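Local structure of aldehyde dehydrogenase (Bartonella henselae, 3I44) at residues A[292-297]-A[432-437]; A[322-327]-A[367-372]; A[388-393]-A[397-402]. The protein probably oxidises aldehydes to the corresponding carboxylic acids, using nicotinamide adenine dinucleotide (NAD+ or NADP+) as electron acceptor, as other aldehyde dehydrogenases do. The protein carries 1 engineered substitution. All coordinates share one frame; numbering follows the deposited sequence.

Contact 1: residues A[292-297]-A[432-437]; sequences VRHCFY and TNYIQS
The imidazole of His294 reaches across from helix 287-296 and overlaps the hydroxyl end of the Tyr434 ring. Its CE1 corner makes the approach, lying 3.3 Å from Tyr434 OH and close to Tyr434 CE1 as well. His294 ND1 sits behind it, 3.8 Å from that same Tyr434 CE1. The two planes are nearly perpendicular, at 88°, with 5.2 Å between centroids. On the helix, His294 swings its CG anti to the backbone N (chi1 -168°), which carries the ring off the helix flank toward the strand. Two long side chains are needed, because the nearest CA atoms, those of His294 and Tyr434, are 10.9 Å apart; the interface is correspondingly small, 81 Å² in all.

Strand 432-436 is an inner strand of the mixed seven-stranded sheet, between 276-279 and 454-457, and helix 287-296 packs near it in what is, in this family, the catalytic domain with its Rossmann-like alpha/beta fold. The loop after that helix is where aldehyde dehydrogenases carry their nucleophilic cysteine, and Tyr434 OH is hydrogen-bonded to the backbone O of Asn304, a residue of this loop. The tyrosine thus has its polar end tied to the loop while the histidine, which also touches Pro306, leans on it. From its own strand, Thr432 places CG2 3.2 Å above one face of the Tyr434 ring, offset toward the rim, so the ring is held from that side as well. Two residues beyond Tyr434, Gln436 gives the strand a second link to the helix: its OE1 is hydrogen-bonded to Arg290 NH2, and its NE2 pairs with Asn277 OD1 on the neighbouring strand.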
ATOM      1  N   VAL A 292     -23.784  23.643   7.326  1.00 23.71           N
ATOM      2  CA  VAL A 292     -24.794  23.501   6.273  1.00 23.43           C
ATOM      3  C   VAL A 292     -24.212  24.020   4.967  1.00 23.44           C
ATOM      4  O   VAL A 292     -24.201  23.330   3.929  1.00 23.57           O
ATOM      5  CB  VAL A 292     -26.147  24.180   6.673  1.00 23.32           C
ATOM      6  CG1 VAL A 292     -27.152  24.058   5.532  1.00 22.26           C
ATOM      7  CG2 VAL A 292     -26.713  23.549   7.957  1.00 21.52           C
ATOM      8  N   ARG A 293     -23.618  25.197   5.034  1.00 23.68           N
ATOM      9  CA  ARG A 293     -22.942  25.750   3.878  1.00 24.31           C
ATOM     10  C   ARG A 293     -21.889  24.820   3.285  1.00 23.85           C
ATOM     11  O   ARG A 293     -21.752  24.725   2.041  1.00 23.50           O
ATOM     12  CB  ARG A 293     -22.272  27.090   4.226  1.00 24.85           C
ATOM     13  CG  ARG A 293     -23.241  28.250   4.375  1.00 28.96           C
ATOM     14  CD  ARG A 293     -22.523  29.545   4.791  1.00 33.46           C
ATOM     15  NE  ARG A 293     -23.464  30.660   4.782  1.00 38.23           N
ATOM     16  CZ  ARG A 293     -23.830  31.401   5.839  1.00 44.51           C
ATOM     17  NH1 ARG A 293     -23.325  31.206   7.070  1.00 46.26           N
ATOM     18  NH2 ARG A 293     -24.725  32.373   5.652  1.00 46.28           N
ATOM     19  N   HIS A 294     -21.128  24.151   4.152  1.00 23.57           N
ATOM     20  CA  HIS A 294     -20.044  23.262   3.683  1.00 22.93           C
ATOM     21  C   HIS A 294     -20.687  22.065   2.902  1.00 22.54           C
ATOM     22  O   HIS A 294     -20.176  21.641   1.855  1.00 21.86           O
ATOM     23  CB  HIS A 294     -19.189  22.752   4.879  1.00 22.47           C
ATOM     24  CG  HIS A 294     -17.916  22.077   4.474  1.00 21.83           C
ATOM     25  ND1 HIS A 294     -16.950  21.697   5.384  1.00 22.33           N
ATOM     26  CD2 HIS A 294     -17.445  21.717   3.255  1.00 20.70           C
ATOM     27  CE1 HIS A 294     -15.931  21.154   4.737  1.00 23.28           C
ATOM     28  NE2 HIS A 294     -16.213  21.141   3.445  1.00 22.17           N
ATOM     29  N   CYS A 295     -21.809  21.542   3.415  1.00 22.60           N
ATOM     30  CA  CYS A 295     -22.527  20.461   2.750  1.00 22.62           C
ATOM     31  C   CYS A 295     -22.949  20.790   1.305  1.00 22.97           C
ATOM     32  O   CYS A 295     -22.851  19.940   0.424  1.00 23.25           O
ATOM     33  CB  CYS A 295     -23.753  20.028   3.565  1.00 22.68           C
ATOM     34  SG  CYS A 295     -24.478  18.431   2.995  1.00 24.45           S
ATOM     35  N   PHE A 296     -23.395  22.017   1.050  1.00 22.81           N
ATOM     36  CA  PHE A 296     -23.889  22.375  -0.274  1.00 22.81           C
ATOM     37  C   PHE A 296     -22.812  22.891  -1.221  1.00 22.74           C
ATOM     38  O   PHE A 296     -23.049  23.006  -2.433  1.00 22.76           O
ATOM     39  CB  PHE A 296     -25.007  23.422  -0.176  1.00 22.95           C
ATOM     40  CG  PHE A 296     -26.214  22.977   0.671  1.00 23.02           C
ATOM     41  CD1 PHE A 296     -26.609  21.636   0.730  1.00 23.77           C
ATOM     42  CD2 PHE A 296     -26.937  23.917   1.400  1.00 22.38           C
ATOM     43  CE1 PHE A 296     -27.714  21.239   1.524  1.00 24.39           C
ATOM     44  CE2 PHE A 296     -28.070  23.539   2.168  1.00 23.65           C
ATOM     45  CZ  PHE A 296     -28.431  22.198   2.250  1.00 23.25           C
ATOM     46  N   TYR A 297     -21.644  23.215  -0.683  1.00 21.64           N
ATOM     47  CA  TYR A 297     -20.557  23.756  -1.487  1.00 21.77           C
ATOM     48  C   TYR A 297     -20.204  22.781  -2.604  1.00 21.00           C
ATOM     49  O   TYR A 297     -20.182  21.545  -2.406  1.00 22.06           O
ATOM     50  CB  TYR A 297     -19.334  24.027  -0.594  1.00 21.61           C
ATOM     51  CG  TYR A 297     -18.239  24.836  -1.239  1.00 22.21           C
ATOM     52  CD1 TYR A 297     -18.447  26.140  -1.629  1.00 25.85           C
ATOM     53  CD2 TYR A 297     -16.987  24.291  -1.434  1.00 24.25           C
ATOM     54  CE1 TYR A 297     -17.412  26.894  -2.231  1.00 28.01           C
ATOM     55  CE2 TYR A 297     -15.967  25.003  -2.014  1.00 26.90           C
ATOM     56  CZ  TYR A 297     -16.165  26.313  -2.392  1.00 28.21           C
ATOM     57  OH  TYR A 297     -15.103  27.004  -2.961  1.00 31.83           O
ATOM     58  N   THR A 432     -12.968  12.495   5.914  1.00 18.45           N
ATOM     59  CA  THR A 432     -12.930  13.590   6.919  1.00 18.66           C
ATOM     60  C   THR A 432     -14.146  13.524   7.793  1.00 18.74           C
ATOM     61  O   THR A 432     -15.275  13.480   7.286  1.00 19.35           O
ATOM     62  CB  THR A 432     -12.920  14.985   6.269  1.00 19.04           C
ATOM     63  OG1 THR A 432     -11.852  15.077   5.321  1.00 19.72           O
ATOM     64  CG2 THR A 432     -12.721  16.068   7.321  1.00 19.30           C
ATOM     65  N   ASN A 433     -13.940  13.531   9.104  1.00 18.81           N
ATOM     66  CA  ASN A 433     -14.998  13.784  10.053  1.00 19.59           C
ATOM     67  C   ASN A 433     -14.746  15.169  10.677  1.00 20.58           C
ATOM     68  O   ASN A 433     -13.604  15.654  10.679  1.00 20.88           O
ATOM     69  CB  ASN A 433     -15.009  12.716  11.143  1.00 20.45           C
ATOM     70  CG  ASN A 433     -15.661  11.401  10.690  1.00 21.20           C
ATOM     71  OD1 ASN A 433     -16.683  11.422  10.024  1.00 21.59           O
ATOM     72  ND2 ASN A 433     -15.080  10.261  11.087  1.00 19.24           N
ATOM     73  N   TYR A 434     -15.808  15.766  11.229  1.00 20.20           N
ATOM     74  CA  TYR A 434     -15.830  17.151  11.685  1.00 20.11           C
ATOM     75  C   TYR A 434     -16.422  17.201  13.100  1.00 20.49           C
ATOM     76  O   TYR A 434     -17.366  16.453  13.445  1.00 20.10           O
ATOM     77  CB  TYR A 434     -16.659  18.023  10.733  1.00 19.34           C
ATOM     78  CG  TYR A 434     -16.187  18.012   9.290  1.00 19.39           C
ATOM     79  CD1 TYR A 434     -15.481  19.084   8.769  1.00 16.27           C
ATOM     80  CD2 TYR A 434     -16.448  16.923   8.440  1.00 16.72           C
ATOM     81  CE1 TYR A 434     -15.024  19.085   7.432  1.00 17.59           C
ATOM     82  CE2 TYR A 434     -16.009  16.923   7.127  1.00 17.58           C
ATOM     83  CZ  TYR A 434     -15.286  18.009   6.624  1.00 18.01           C
ATOM     84  OH  TYR A 434     -14.836  18.045   5.316  1.00 18.64           O
ATOM     85  N   ILE A 435     -15.874  18.076  13.936  1.00 20.71           N
ATOM     86  CA  ILE A 435     -16.334  18.194  15.354  1.00 20.34           C
ATOM     87  C   ILE A 435     -16.408  19.658  15.685  1.00 20.82           C
ATOM     88  O   ILE A 435     -15.447  20.401  15.428  1.00 19.26           O
ATOM     89  CB  ILE A 435     -15.360  17.544  16.339  1.00 21.35           C
ATOM     90  CG1 ILE A 435     -15.119  16.064  15.999  1.00 21.96           C
ATOM     91  CG2 ILE A 435     -15.854  17.668  17.817  1.00 20.79           C
ATOM     92  CD1 ILE A 435     -13.881  15.460  16.703  1.00 21.14           C
ATOM     93  N   GLN A 436     -17.559  20.092  16.218  1.00 21.07           N
ATOM     94  CA  GLN A 436     -17.737  21.455  16.682  1.00 21.18           C
ATOM     95  C   GLN A 436     -18.062  21.489  18.163  1.00 21.91           C
ATOM     96  O   GLN A 436     -19.133  21.019  18.593  1.00 21.32           O
ATOM     97  CB  GLN A 436     -18.828  22.167  15.888  1.00 22.09           C
ATOM     98  CG  GLN A 436     -18.918  21.761  14.432  1.00 20.37           C
ATOM     99  CD  GLN A 436     -17.647  21.992  13.614  1.00 21.21           C
ATOM    100  OE1 GLN A 436     -16.951  23.014  13.742  1.00 22.25           O
ATOM    101  NE2 GLN A 436     -17.386  21.053  12.698  1.00 18.85           N
ATOM    102  N   SER A 437     -17.119  22.014  18.953  1.00 22.74           N
ATOM    103  CA  SER A 437     -17.343  22.272  20.380  1.00 23.24           C
ATOM    104  C   SER A 437     -16.301  23.247  20.916  1.00 23.90           C
ATOM    105  O   SER A 437     -15.122  23.196  20.538  1.00 22.29           O
ATOM    106  CB  SER A 437     -17.265  20.982  21.189  1.00 24.30           C
ATOM    107  OG  SER A 437     -17.195  21.227  22.597  1.00 23.48           O
TER

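Contact 2: residues A[322-327]-A[367-372]; sequences TAKDIA and TLVTGG
Ala327 presses its methyl against Thr370, with CB only 3.5 Å from Thr370 CG2, a carbon pair closer than usual van der Waals contact. The same Thr370 CG2 lies 4.0 Å from Lys324 CA, so this one methyl settles on the helix surface between positions a turn apart. It gets there because OG1 is anti to the backbone N (chi1 175°), which leaves CG2 between the N and the carbonyl carbon.

The other apolar touch is made by the stem of Lys324: its CB is 3.7 Å from Val369 CG1, and the chain then runs on past that methyl, bringing CE to 3.8 Å from Val369 O. There the chain bends at chi4, and NZ has a long, weak ion pair with Glu328 on its own helix. Segments 322-327 and 367-372 meet through van der Waals contacts alone; the strand's backbone bonds go to its sheet neighbour.

The short helix and strand axes pass 8.1 Å apart at 46°. Val369 and Thr370 both point toward the helix, as neighbours on a regular strand would not, because together they face Val389 in a classic beta bulge on an outer strand of the sheet, under a covering helix.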
ATOM      1  N   THR A 322     -32.018  26.128  11.549  1.00 27.32           N
ATOM      2  CA  THR A 322     -30.885  26.807  10.878  1.00 27.48           C
ATOM      3  C   THR A 322     -30.608  26.219   9.505  1.00 27.22           C
ATOM      4  O   THR A 322     -30.444  26.952   8.534  1.00 26.34           O
ATOM      5  CB  THR A 322     -29.596  26.759  11.738  1.00 27.69           C
ATOM      6  OG1 THR A 322     -29.847  27.402  12.990  1.00 29.43           O
ATOM      7  CG2 THR A 322     -28.437  27.425  11.060  1.00 25.91           C
ATOM      8  N   ALA A 323     -30.566  24.890   9.425  1.00 27.85           N
ATOM      9  CA  ALA A 323     -30.442  24.195   8.117  1.00 28.33           C
ATOM     10  C   ALA A 323     -31.540  24.616   7.106  1.00 28.37           C
ATOM     11  O   ALA A 323     -31.274  24.903   5.940  1.00 27.87           O
ATOM     12  CB  ALA A 323     -30.478  22.680   8.336  1.00 28.19           C
ATOM     13  N   LYS A 324     -32.783  24.677   7.577  1.00 29.05           N
ATOM     14  CA  LYS A 324     -33.896  25.139   6.745  1.00 29.45           C
ATOM     15  C   LYS A 324     -33.646  26.531   6.184  1.00 29.40           C
ATOM     16  O   LYS A 324     -33.750  26.734   4.987  1.00 28.97           O
ATOM     17  CB  LYS A 324     -35.198  25.140   7.557  1.00 29.64           C
ATOM     18  CG  LYS A 324     -36.462  25.488   6.752  1.00 31.42           C
ATOM     19  CD  LYS A 324     -37.700  25.343   7.689  1.00 33.78           C
ATOM     20  CE  LYS A 324     -39.013  25.110   6.951  1.00 36.05           C
ATOM     21  NZ  LYS A 324     -39.641  26.382   6.548  1.00 38.55           N
ATOM     22  N   ASP A 325     -33.329  27.487   7.060  1.00 30.13           N
ATOM     23  CA  ASP A 325     -33.046  28.869   6.638  1.00 30.79           C
ATOM     24  C   ASP A 325     -31.925  28.954   5.609  1.00 29.62           C
ATOM     25  O   ASP A 325     -32.058  29.612   4.559  1.00 28.25           O
ATOM     26  CB  ASP A 325     -32.667  29.736   7.868  1.00 31.77           C
ATOM     27  CG  ASP A 325     -32.597  31.240   7.541  1.00 35.80           C
ATOM     28  OD1 ASP A 325     -33.638  31.834   7.182  1.00 40.37           O
ATOM     29  OD2 ASP A 325     -31.498  31.841   7.661  1.00 42.66           O
ATOM     30  N   ILE A 326     -30.801  28.300   5.914  1.00 29.33           N
ATOM     31  CA  ILE A 326     -29.659  28.365   5.009  1.00 29.07           C
ATOM     32  C   ILE A 326     -30.017  27.722   3.661  1.00 28.87           C
ATOM     33  O   ILE A 326     -29.764  28.310   2.609  1.00 28.10           O
ATOM     34  CB  ILE A 326     -28.393  27.724   5.625  1.00 29.46           C
ATOM     35  CG1 ILE A 326     -27.946  28.483   6.879  1.00 30.33           C
ATOM     36  CG2 ILE A 326     -27.289  27.742   4.628  1.00 28.13           C
ATOM     37  CD1 ILE A 326     -27.499  29.925   6.619  1.00 33.24           C
ATOM     38  N   ALA A 327     -30.639  26.541   3.689  1.00 28.62           N
ATOM     39  CA  ALA A 327     -31.102  25.902   2.444  1.00 28.98           C
ATOM     40  C   ALA A 327     -31.991  26.832   1.614  1.00 29.93           C
ATOM     41  O   ALA A 327     -31.762  27.029   0.420  1.00 27.72           O
ATOM     42  CB  ALA A 327     -31.865  24.607   2.740  1.00 28.37           C
ATOM     43  N   THR A 367     -37.827  12.897   7.982  1.00 32.07           N
ATOM     44  CA  THR A 367     -38.507  14.210   7.830  1.00 32.05           C
ATOM     45  C   THR A 367     -37.872  15.088   6.742  1.00 32.21           C
ATOM     46  O   THR A 367     -36.711  15.513   6.872  1.00 32.36           O
ATOM     47  CB  THR A 367     -38.476  14.989   9.138  1.00 32.55           C
ATOM     48  OG1 THR A 367     -39.009  14.154  10.158  1.00 32.57           O
ATOM     49  CG2 THR A 367     -39.300  16.311   9.044  1.00 31.28           C
ATOM     50  N   LEU A 368     -38.632  15.386   5.688  1.00 31.46           N
ATOM     51  CA  LEU A 368     -38.223  16.356   4.691  1.00 31.58           C
ATOM     52  C   LEU A 368     -38.415  17.771   5.226  1.00 31.93           C
ATOM     53  O   LEU A 368     -39.556  18.241   5.363  1.00 32.03           O
ATOM     54  CB  LEU A 368     -38.989  16.174   3.376  1.00 31.57           C
ATOM     55  CG  LEU A 368     -38.665  17.111   2.214  1.00 32.91           C
ATOM     56  CD1 LEU A 368     -37.195  17.007   1.782  1.00 33.28           C
ATOM     57  CD2 LEU A 368     -39.596  16.837   1.039  1.00 31.86           C
ATOM     58  N   VAL A 369     -37.292  18.459   5.495  1.00 31.00           N
ATOM     59  CA  VAL A 369     -37.317  19.795   6.098  1.00 29.52           C
ATOM     60  C   VAL A 369     -37.484  20.862   5.062  1.00 29.72           C
ATOM     61  O   VAL A 369     -38.270  21.788   5.261  1.00 29.67           O
ATOM     62  CB  VAL A 369     -36.055  20.067   6.937  1.00 30.07           C
ATOM     63  CG1 VAL A 369     -36.048  21.517   7.500  1.00 27.36           C
ATOM     64  CG2 VAL A 369     -35.943  19.031   8.033  1.00 25.75           C
ATOM     65  N   THR A 370     -36.733  20.754   3.960  1.00 29.93           N
ATOM     66  CA  THR A 370     -36.902  21.633   2.809  1.00 29.99           C
ATOM     67  C   THR A 370     -36.266  21.012   1.585  1.00 29.26           C
ATOM     68  O   THR A 370     -35.554  20.026   1.685  1.00 29.05           O
ATOM     69  CB  THR A 370     -36.314  23.043   3.034  1.00 30.70           C
ATOM     70  OG1 THR A 370     -36.426  23.797   1.817  1.00 33.13           O
ATOM     71  CG2 THR A 370     -34.839  22.976   3.466  1.00 30.35           C
ATOM     72  N   GLY A 371     -36.508  21.601   0.429  1.00 29.05           N
ATOM     73  CA  GLY A 371     -36.070  21.004  -0.835  1.00 29.00           C
ATOM     74  C   GLY A 371     -36.830  19.725  -1.124  1.00 29.18           C
ATOM     75  O   GLY A 371     -37.953  19.524  -0.635  1.00 29.45           O
ATOM     76  N   GLY A 372     -36.217  18.844  -1.909  1.00 29.41           N
ATOM     77  CA  GLY A 372     -36.889  17.636  -2.402  1.00 29.01           C
ATOM     78  C   GLY A 372     -36.507  17.345  -3.841  1.00 29.24           C
ATOM     79  O   GLY A 372     -35.456  17.797  -4.331  1.00 28.77           O
TER

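Contact 3: residues A[388-393]-A[397-402]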
ATOM      1  N   THR A 388     -31.446  20.409  -0.217  1.00 22.67           N
ATOM      2  CA  THR A 388     -32.398  19.583   0.515  1.00 22.27           C
ATOM      3  C   THR A 388     -31.869  19.224   1.895  1.00 22.95           C
ATOM      4  O   THR A 388     -30.684  18.899   2.057  1.00 23.32           O
ATOM      5  CB  THR A 388     -32.694  18.286  -0.331  1.00 22.38           C
ATOM      6  OG1 THR A 388     -33.225  18.683  -1.605  1.00 22.24           O
ATOM      7  CG2 THR A 388     -33.662  17.343   0.385  1.00 22.22           C
ATOM      8  N   VAL A 389     -32.744  19.283   2.892  1.00 22.83           N
ATOM      9  CA  VAL A 389     -32.422  18.887   4.245  1.00 23.12           C
ATOM     10  C   VAL A 389     -33.387  17.805   4.729  1.00 23.40           C
ATOM     11  O   VAL A 389     -34.611  17.981   4.652  1.00 24.34           O
ATOM     12  CB  VAL A 389     -32.440  20.123   5.204  1.00 22.77           C
ATOM     13  CG1 VAL A 389     -32.188  19.726   6.636  1.00 23.22           C
ATOM     14  CG2 VAL A 389     -31.417  21.189   4.772  1.00 24.57           C
ATOM     15  N   PHE A 390     -32.841  16.701   5.260  1.00 23.68           N
ATOM     16  CA  PHE A 390     -33.612  15.705   5.995  1.00 23.85           C
ATOM     17  C   PHE A 390     -33.243  15.734   7.464  1.00 24.65           C
ATOM     18  O   PHE A 390     -32.072  15.953   7.794  1.00 25.63           O
ATOM     19  CB  PHE A 390     -33.325  14.302   5.446  1.00 24.10           C
ATOM     20  CG  PHE A 390     -33.899  14.042   4.089  1.00 24.11           C
ATOM     21  CD1 PHE A 390     -35.232  13.651   3.953  1.00 25.87           C
ATOM     22  CD2 PHE A 390     -33.123  14.195   2.949  1.00 25.84           C
ATOM     23  CE1 PHE A 390     -35.773  13.397   2.688  1.00 26.36           C
ATOM     24  CE2 PHE A 390     -33.650  13.948   1.686  1.00 27.16           C
ATOM     25  CZ  PHE A 390     -34.981  13.535   1.558  1.00 25.88           C
ATOM     26  N   ALA A 391     -34.229  15.503   8.337  1.00 24.71           N
ATOM     27  CA  ALA A 391     -34.032  15.375   9.776  1.00 25.74           C
ATOM     28  C   ALA A 391     -34.641  14.052  10.236  1.00 26.79           C
ATOM     29  O   ALA A 391     -35.316  13.371   9.446  1.00 27.20           O
ATOM     30  CB  ALA A 391     -34.648  16.564  10.546  1.00 25.53           C
ATOM     31  N   ASP A 392     -34.392  13.685  11.496  1.00 27.78           N
ATOM     32  CA  ASP A 392     -34.789  12.382  12.029  1.00 29.27           C
ATOM     33  C   ASP A 392     -34.335  11.237  11.109  1.00 29.51           C
ATOM     34  O   ASP A 392     -35.095  10.308  10.826  1.00 30.11           O
ATOM     35  CB  ASP A 392     -36.301  12.369  12.258  1.00 29.68           C
ATOM     36  CG  ASP A 392     -36.758  13.619  12.993  1.00 31.94           C
ATOM     37  OD1 ASP A 392     -36.149  13.895  14.054  1.00 34.58           O
ATOM     38  OD2 ASP A 392     -37.668  14.341  12.494  1.00 33.69           O
ATOM     39  N   VAL A 393     -33.093  11.315  10.625  1.00 29.84           N
ATOM     40  CA  VAL A 393     -32.554  10.272   9.762  1.00 29.48           C
ATOM     41  C   VAL A 393     -32.064   9.165  10.678  1.00 30.20           C
ATOM     42  O   VAL A 393     -31.593   9.426  11.777  1.00 30.60           O
ATOM     43  CB  VAL A 393     -31.420  10.790   8.871  1.00 30.05           C
ATOM     44  CG1 VAL A 393     -30.834   9.632   8.030  1.00 28.92           C
ATOM     45  CG2 VAL A 393     -31.921  11.947   7.974  1.00 27.79           C
ATOM     46  N   MET A 397     -31.180   4.047   6.904  1.00 28.87           N
ATOM     47  CA  MET A 397     -31.672   4.708   5.700  1.00 28.37           C
ATOM     48  C   MET A 397     -30.591   4.876   4.662  1.00 27.74           C
ATOM     49  O   MET A 397     -29.421   5.090   4.985  1.00 27.41           O
ATOM     50  CB  MET A 397     -32.281   6.057   6.033  1.00 29.18           C
ATOM     51  CG  MET A 397     -33.468   5.967   6.970  1.00 30.63           C
ATOM     52  SD  MET A 397     -34.125   7.610   7.305  1.00 32.08           S
ATOM     53  CE  MET A 397     -35.598   7.152   8.259  1.00 29.92           C
ATOM     54  N   ARG A 398     -30.978   4.785   3.400  1.00 27.48           N
ATOM     55  CA  ARG A 398     -30.027   4.940   2.332  1.00 27.19           C
ATOM     56  C   ARG A 398     -29.280   6.284   2.407  1.00 27.01           C
ATOM     57  O   ARG A 398     -28.090   6.330   2.085  1.00 25.63           O
ATOM     58  CB  ARG A 398     -30.691   4.807   0.958  1.00 27.61           C
ATOM     59  CG  ARG A 398     -31.245   3.387   0.654  1.00 28.99           C
ATOM     60  CD  ARG A 398     -31.773   3.312  -0.794  1.00 29.69           C
ATOM     61  NE  ARG A 398     -30.708   3.592  -1.756  1.00 29.42           N
ATOM     62  CZ  ARG A 398     -30.897   4.061  -2.988  1.00 31.47           C
ATOM     63  NH1 ARG A 398     -32.117   4.318  -3.455  1.00 33.20           N
ATOM     64  NH2 ARG A 398     -29.850   4.290  -3.762  1.00 31.47           N
ATOM     65  N   ILE A 399     -29.981   7.362   2.776  1.00 26.45           N
ATOM     66  CA  ILE A 399     -29.368   8.700   2.786  1.00 26.51           C
ATOM     67  C   ILE A 399     -28.310   8.814   3.884  1.00 26.34           C
ATOM     68  O   ILE A 399     -27.423   9.663   3.791  1.00 25.87           O
ATOM     69  CB  ILE A 399     -30.413   9.885   2.900  1.00 26.64           C
ATOM     70  CG1 ILE A 399     -31.373   9.720   4.096  1.00 27.56           C
ATOM     71  CG2 ILE A 399     -31.199  10.021   1.618  1.00 26.23           C
ATOM     72  CD1 ILE A 399     -32.318  10.920   4.295  1.00 26.30           C
ATOM     73  N   PHE A 400     -28.411   7.971   4.917  1.00 25.89           N
ATOM     74  CA  PHE A 400     -27.387   7.886   5.953  1.00 26.67           C
ATOM     75  C   PHE A 400     -26.150   7.127   5.455  1.00 27.63           C
ATOM     76  O   PHE A 400     -25.030   7.482   5.797  1.00 27.29           O
ATOM     77  CB  PHE A 400     -27.958   7.212   7.186  1.00 26.51           C
ATOM     78  CG  PHE A 400     -27.038   7.201   8.398  1.00 26.94           C
ATOM     79  CD1 PHE A 400     -27.050   8.246   9.303  1.00 26.57           C
ATOM     80  CD2 PHE A 400     -26.208   6.110   8.664  1.00 26.40           C
ATOM     81  CE1 PHE A 400     -26.258   8.220  10.424  1.00 23.35           C
ATOM     82  CE2 PHE A 400     -25.398   6.088   9.789  1.00 26.10           C
ATOM     83  CZ  PHE A 400     -25.443   7.145  10.684  1.00 25.51           C
ATOM     84  N   ARG A 401     -26.346   6.108   4.609  1.00 28.27           N
ATOM     85  CA  ARG A 401     -25.255   5.175   4.288  1.00 28.45           C
ATOM     86  C   ARG A 401     -24.539   5.472   3.005  1.00 27.25           C
ATOM     87  O   ARG A 401     -23.339   5.215   2.899  1.00 27.71           O
ATOM     88  CB  ARG A 401     -25.751   3.737   4.209  1.00 28.90           C
ATOM     89  CG  ARG A 401     -26.452   3.284   5.420  1.00 32.03           C
ATOM     90  CD  ARG A 401     -25.988   1.910   5.821  1.00 38.03           C
ATOM     91  NE  ARG A 401     -26.176   1.802   7.254  1.00 43.41           N
ATOM     92  CZ  ARG A 401     -25.223   1.790   8.182  1.00 44.18           C
ATOM     93  NH1 ARG A 401     -23.916   1.806   7.889  1.00 43.97           N
ATOM     94  NH2 ARG A 401     -25.611   1.706   9.440  1.00 46.44           N
ATOM     95  N   GLU A 402     -25.255   5.988   2.025  1.00 26.17           N
ATOM     96  CA  GLU A 402     -24.705   6.095   0.683  1.00 25.67           C
ATOM     97  C   GLU A 402     -24.234   7.484   0.427  1.00 25.24           C
ATOM     98  O   GLU A 402     -24.869   8.462   0.853  1.00 24.79           O
ATOM     99  CB  GLU A 402     -25.733   5.692  -0.381  1.00 25.32           C
ATOM    100  CG  GLU A 402     -26.026   4.210  -0.400  1.00 24.79           C
ATOM    101  CD  GLU A 402     -27.182   3.837  -1.316  1.00 26.98           C
ATOM    102  OE1 GLU A 402     -27.306   4.376  -2.436  1.00 27.25           O
ATOM    103  OE2 GLU A 402     -27.969   2.978  -0.902  1.00 29.45           O
TER
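Ile399 drives its terminal methyl into the angle between Phe390 and Val393. Its CD1 stands over one face of the Phe390 ring as a CH-pi contact, 3.9 Å from the centroid and 27° off the ring normal, displaced toward the CG end, where it comes to 3.5 Å from Phe390 CG. The far wall of the notch is Val393 CG2, 3.8 Å from Ile399 CD1. To fill it, the isoleucine puts CG1 between its backbone N and carbonyl carbon (chi1 53°) and then extends, so that the branch projects straight from the helix at about a right angle to the phenylalanine.

Val393 returns the favour with its other methyl. CG1 is the bump that enters a hollow on the helical side, walled by Met397 SD and Phe400 CB, each 3.9 Å from it, and by Ile399 CG1. Phe400 meets it chiefly through CB; its ring makes a cation-pi contact with Arg308. Met397, at the N-cap position, lies extended along the turn, its SD near Val393 and its CE near Asp392 O.

Away from this packing, Arg398 grips Glu402 side-on, with NE to OE2 at 2.9 Å, almost straight, and NH2 to OE1, while NH1 goes to Asp356 on helix 348-363.

The valine and isoleucine methyls thus interlock just beyond the end of strand 388-391, where the chain turns into helix 398-401. That is the first half of a beta-alpha-beta crossover, completed by the parallel neighbour strand 408-414.

How the contacts relate
All three contacts reach one seven-stranded sheet, and contacts 2 and 3 both lie inside the chain loop closed by contact 1. Contacts 2 and 3 have centres about 12 Å apart, and their strands are antiparallel neighbours in the sheet: Val369 N lies 2.9 Å from Val389 O, and Thr367 OG1 is 2.7 Å from Asp392 OD2, both probable hydrogen bonds. Contact 1, about 16 and 15 Å from them by centres, joins through its helix. Val292 CG2 packs 3.8 Å from Ala323 CA, and the Phe296 ring touches Ala327 and Val389. Contact 1 is tied to the probable active-site loop through Asn304; the residues of the sodium site, Ile46, Glu112 and Ile199, belong to none of them.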